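Local coordinates for protein putative HTH-type transcriptional regulator ybaQ (PDB 2EBY) that probably binds DNA as a helix-turn-helix transcriptional regulator of the VapA/VapI family, at residues A[49-57]-A[68-76]. Residues are numbered along the deposited sequence; the frame is centred on the assembly and turned at random.
With SO4 (sulfate ion), chain C.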
loop_
_atom_site.group_PDB
_atom_site.type_symbol
_atom_site.label_atom_id
_atom_site.label_comp_id
_atom_site.label_asym_id
_atom_site.label_seq_id
_atom_site.Cartn_x
_atom_site.Cartn_y
_atom_site.Cartn_z
ATOM N N ARG A 49 -8.533 6.670 -8.135
ATOM C CA ARG A 49 -7.092 6.697 -7.951
ATOM C C ARG A 49 -6.871 6.381 -6.477
ATOM O O ARG A 49 -7.484 6.997 -5.607
ATOM C CB ARG A 49 -6.562 8.101 -8.260
ATOM C CG ARG A 49 -5.048 8.251 -8.289
ATOM C CD ARG A 49 -4.638 9.667 -7.859
ATOM N NE ARG A 49 -4.690 9.812 -6.401
ATOM C CZ ARG A 49 -3.664 10.206 -5.648
ATOM N NH1 ARG A 49 -2.499 10.512 -6.208
ATOM N NH2 ARG A 49 -3.792 10.260 -4.332
ATOM N N LYS A 50 -6.005 5.426 -6.187
ATOM C CA LYS A 50 -5.741 5.084 -4.800
ATOM C C LYS A 50 -4.998 6.262 -4.175
ATOM O O LYS A 50 -4.314 7.007 -4.874
ATOM C CB LYS A 50 -4.856 3.839 -4.725
ATOM C CG LYS A 50 -3.405 4.126 -5.096
ATOM C CD LYS A 50 -2.519 2.894 -4.978
ATOM C CE LYS A 50 -1.061 3.272 -5.229
ATOM N NZ LYS A 50 -0.122 2.119 -5.115
ATOM N N LEU A 51 -5.139 6.444 -2.870
ATOM C CA LEU A 51 -4.416 7.510 -2.186
ATOM C C LEU A 51 -2.960 7.040 -2.152
ATOM O O LEU A 51 -2.658 6.030 -1.511
ATOM C CB LEU A 51 -4.915 7.666 -0.753
ATOM C CG LEU A 51 -4.228 8.715 0.124
ATOM C CD1 LEU A 51 -4.899 10.064 -0.056
ATOM C CD2 LEU A 51 -4.323 8.284 1.579
ATOM N N THR A 52 -2.068 7.755 -2.836
ATOM C CA THR A 52 -0.655 7.375 -2.865
ATOM C C THR A 52 0.075 7.904 -1.632
ATOM O O THR A 52 -0.453 8.752 -0.900
ATOM C CB THR A 52 0.067 7.933 -4.115
ATOM O OG1 THR A 52 0.090 9.361 -4.053
ATOM C CG2 THR A 52 -0.644 7.506 -5.395
ATOM N N THR A 53 1.289 7.408 -1.408
ATOM C CA THR A 53 2.104 7.839 -0.275
ATOM C C THR A 53 2.386 9.340 -0.372
ATOM O O THR A 53 2.250 10.073 0.612
ATOM C CB THR A 53 3.452 7.077 -0.226
ATOM O OG1 THR A 53 3.208 5.667 -0.257
ATOM C CG2 THR A 53 4.190 7.381 1.067
ATOM N N GLU A 54 2.777 9.793 -1.558
ATOM C CA GLU A 54 3.067 11.210 -1.767
ATOM C C GLU A 54 1.836 12.068 -1.495
ATOM O O GLU A 54 1.929 13.089 -0.813
ATOM C CB GLU A 54 3.559 11.472 -3.198
ATOM C CG GLU A 54 4.029 12.909 -3.426
ATOM C CD GLU A 54 4.512 13.168 -4.848
ATOM O OE1 GLU A 54 5.236 12.313 -5.395
ATOM O OE2 GLU A 54 4.185 14.234 -5.415
ATOM N N MET A 55 0.683 11.668 -2.024
ATOM C CA MET A 55 -0.523 12.452 -1.779
ATOM C C MET A 55 -0.809 12.511 -0.288
ATOM O O MET A 55 -1.301 13.518 0.204
ATOM C CB MET A 55 -1.743 11.864 -2.495
ATOM C CG MET A 55 -3.068 12.609 -2.203
ATOM S SD MET A 55 -3.165 14.342 -2.784
ATOM C CE MET A 55 -3.450 14.043 -4.523
ATOM N N ALA A 56 -0.513 11.421 0.417
ATOM C CA ALA A 56 -0.738 11.354 1.860
ATOM C C ALA A 56 0.115 12.403 2.563
ATOM O O ALA A 56 -0.333 13.030 3.512
ATOM C CB ALA A 56 -0.400 9.960 2.389
ATOM N N PHE A 57 1.347 12.583 2.092
ATOM C CA PHE A 57 2.242 13.600 2.657
ATOM C C PHE A 57 1.662 15.002 2.440
ATOM O O PHE A 57 1.735 15.855 3.323
ATOM C CB PHE A 57 3.620 13.557 1.994
ATOM C CG PHE A 57 4.604 12.618 2.649
ATOM C CD1 PHE A 57 4.418 11.240 2.610
ATOM C CD2 PHE A 57 5.746 13.126 3.272
ATOM C CE1 PHE A 57 5.356 10.379 3.174
ATOM C CE2 PHE A 57 6.690 12.276 3.841
ATOM C CZ PHE A 57 6.498 10.897 3.794
ATOM N N ASP A 68 0.073 8.673 8.199
ATOM C CA ASP A 68 -0.653 7.428 8.394
ATOM C C ASP A 68 -2.140 7.598 8.616
ATOM O O ASP A 68 -2.904 6.685 8.336
ATOM C CB ASP A 68 -0.022 6.602 9.522
ATOM C CG ASP A 68 1.235 5.872 9.064
ATOM O OD1 ASP A 68 1.549 5.957 7.859
ATOM O OD2 ASP A 68 1.904 5.212 9.889
ATOM N N PHE A 69 -2.559 8.754 9.117
ATOM C CA PHE A 69 -3.981 8.988 9.299
ATOM C C PHE A 69 -4.636 8.721 7.936
ATOM O O PHE A 69 -5.657 8.041 7.841
ATOM C CB PHE A 69 -4.228 10.436 9.718
ATOM C CG PHE A 69 -5.655 10.882 9.553
ATOM C CD1 PHE A 69 -6.612 10.570 10.514
ATOM C CD2 PHE A 69 -6.046 11.594 8.422
ATOM C CE1 PHE A 69 -7.945 10.961 10.352
ATOM C CE2 PHE A 69 -7.376 11.989 8.249
ATOM C CZ PHE A 69 -8.325 11.673 9.216
ATOM N N TRP A 70 -4.032 9.254 6.875
ATOM C CA TRP A 70 -4.573 9.050 5.541
ATOM C C TRP A 70 -4.276 7.663 4.983
ATOM O O TRP A 70 -5.162 7.014 4.435
ATOM C CB TRP A 70 -4.051 10.120 4.572
ATOM C CG TRP A 70 -4.478 11.508 4.959
ATOM C CD1 TRP A 70 -3.734 12.438 5.620
ATOM C CD2 TRP A 70 -5.782 12.077 4.791
ATOM N NE1 TRP A 70 -4.492 13.550 5.886
ATOM C CE2 TRP A 70 -5.760 13.359 5.391
ATOM C CE3 TRP A 70 -6.981 11.636 4.202
ATOM C CZ2 TRP A 70 -6.873 14.203 5.413
ATOM C CZ3 TRP A 70 -8.094 12.476 4.223
ATOM C CH2 TRP A 70 -8.031 13.745 4.829
ATOM N N LEU A 71 -3.042 7.193 5.132
ATOM C CA LEU A 71 -2.689 5.883 4.593
ATOM C C LEU A 71 -3.483 4.743 5.218
ATOM O O LEU A 71 -3.761 3.752 4.546
ATOM C CB LEU A 71 -1.178 5.617 4.729
ATOM C CG LEU A 71 -0.263 6.472 3.834
ATOM C CD1 LEU A 71 1.204 6.087 4.082
ATOM C CD2 LEU A 71 -0.635 6.282 2.359
ATOM N N ASN A 72 -3.859 4.878 6.491
ATOM C CA ASN A 72 -4.624 3.824 7.152
ATOM C C ASN A 72 -6.004 3.668 6.521
ATOM O O ASN A 72 -6.517 2.553 6.406
ATOM C CB ASN A 72 -4.756 4.085 8.664
ATOM C CG ASN A 72 -3.419 3.994 9.391
ATOM O OD1 ASN A 72 -2.514 3.268 8.960
ATOM N ND2 ASN A 72 -3.289 4.722 10.499
ATOM N N LEU A 73 -6.591 4.783 6.096
ATOM C CA LEU A 73 -7.902 4.770 5.452
ATOM C C LEU A 73 -7.823 4.023 4.122
ATOM O O LEU A 73 -8.695 3.212 3.803
ATOM C CB LEU A 73 -8.397 6.200 5.213
ATOM C CG LEU A 73 -8.699 7.025 6.475
ATOM C CD1 LEU A 73 -8.957 8.465 6.077
ATOM C CD2 LEU A 73 -9.899 6.454 7.222
ATOM N N GLN A 74 -6.772 4.283 3.349
ATOM C CA GLN A 74 -6.626 3.599 2.070
ATOM C C GLN A 74 -6.339 2.118 2.321
ATOM O O GLN A 74 -6.767 1.258 1.553
ATOM C CB GLN A 74 -5.487 4.209 1.247
ATOM C CG GLN A 74 -5.278 3.543 -0.113
ATOM C CD GLN A 74 -6.488 3.682 -1.019
ATOM O OE1 GLN A 74 -6.972 4.786 -1.255
ATOM N NE2 GLN A 74 -6.979 2.563 -1.533
ATOM N N ALA A 75 -5.610 1.824 3.392
ATOM C CA ALA A 75 -5.286 0.443 3.730
ATOM C C ALA A 75 -6.576 -0.327 3.968
ATOM O O ALA A 75 -6.722 -1.451 3.517
ATOM C CB ALA A 75 -4.411 0.388 4.984
ATOM N N ALA A 76 -7.511 0.285 4.684
ATOM C CA ALA A 76 -8.787 -0.359 4.981
ATOM C C ALA A 76 -9.538 -0.698 3.703
ATOM O O ALA A 76 -10.170 -1.743 3.611
ATOM C CB ALA A 76 -9.639 0.539 5.861
HETATM S S SO4 C . 2.689 4.501 -3.739
HETATM O O1 SO4 C . 4.006 4.688 -3.050
HETATM O O2 SO4 C . 1.618 5.081 -2.880
HETATM O O3 SO4 C . 2.639 5.260 -5.048
HETATM O O4 SO4 C . 2.477 3.015 -3.968
#
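Gln74 reaches from helix 67-83 to Leu51 in the loop before helix 53-63, a long amide side chain that can both accept and donate. Its CB packs 4.0 Å from CB of Leu51; CG, set opposite the backbone N (chi1 -180°), lies near Leu51 N and O. A bend at chi2 puts CD beside Leu51 N and Lys50 CB, so that OE1 accepts from Leu51 N at 3.0 Å. The N-H...OE1 angle is nearly straight (176°), but the donor lies above the carbonyl plane, 59° out of it. NE2 lies near Lys50 CB and donates to Asp78, one helical turn on, which helps to fix the amide's rotation. A leucine here would probably leave N of the buried Leu51 without its acceptor and Asp78 without this donor.

Leucine suits position 51 because its branched end lies against helix 67-83, where CD2 sits 3.5 Å from Trp70 CB. At Ala56 a small methyl lets the helices come close, meeting Leu71 CD2 at 3.7 Å. Thr52, with a short hydroxyl side chain, is the N-cap of helix 53-63: its OG1 accepts from Met55 N. Thr53 N and Lys50 NZ hold a sulfate probably picked up during crystallisation. The contact fastens the loop and helix that follow the predicted helix-turn-helix motif onto helix 67-83, in the all-helical core of a Cro/C1-type domain.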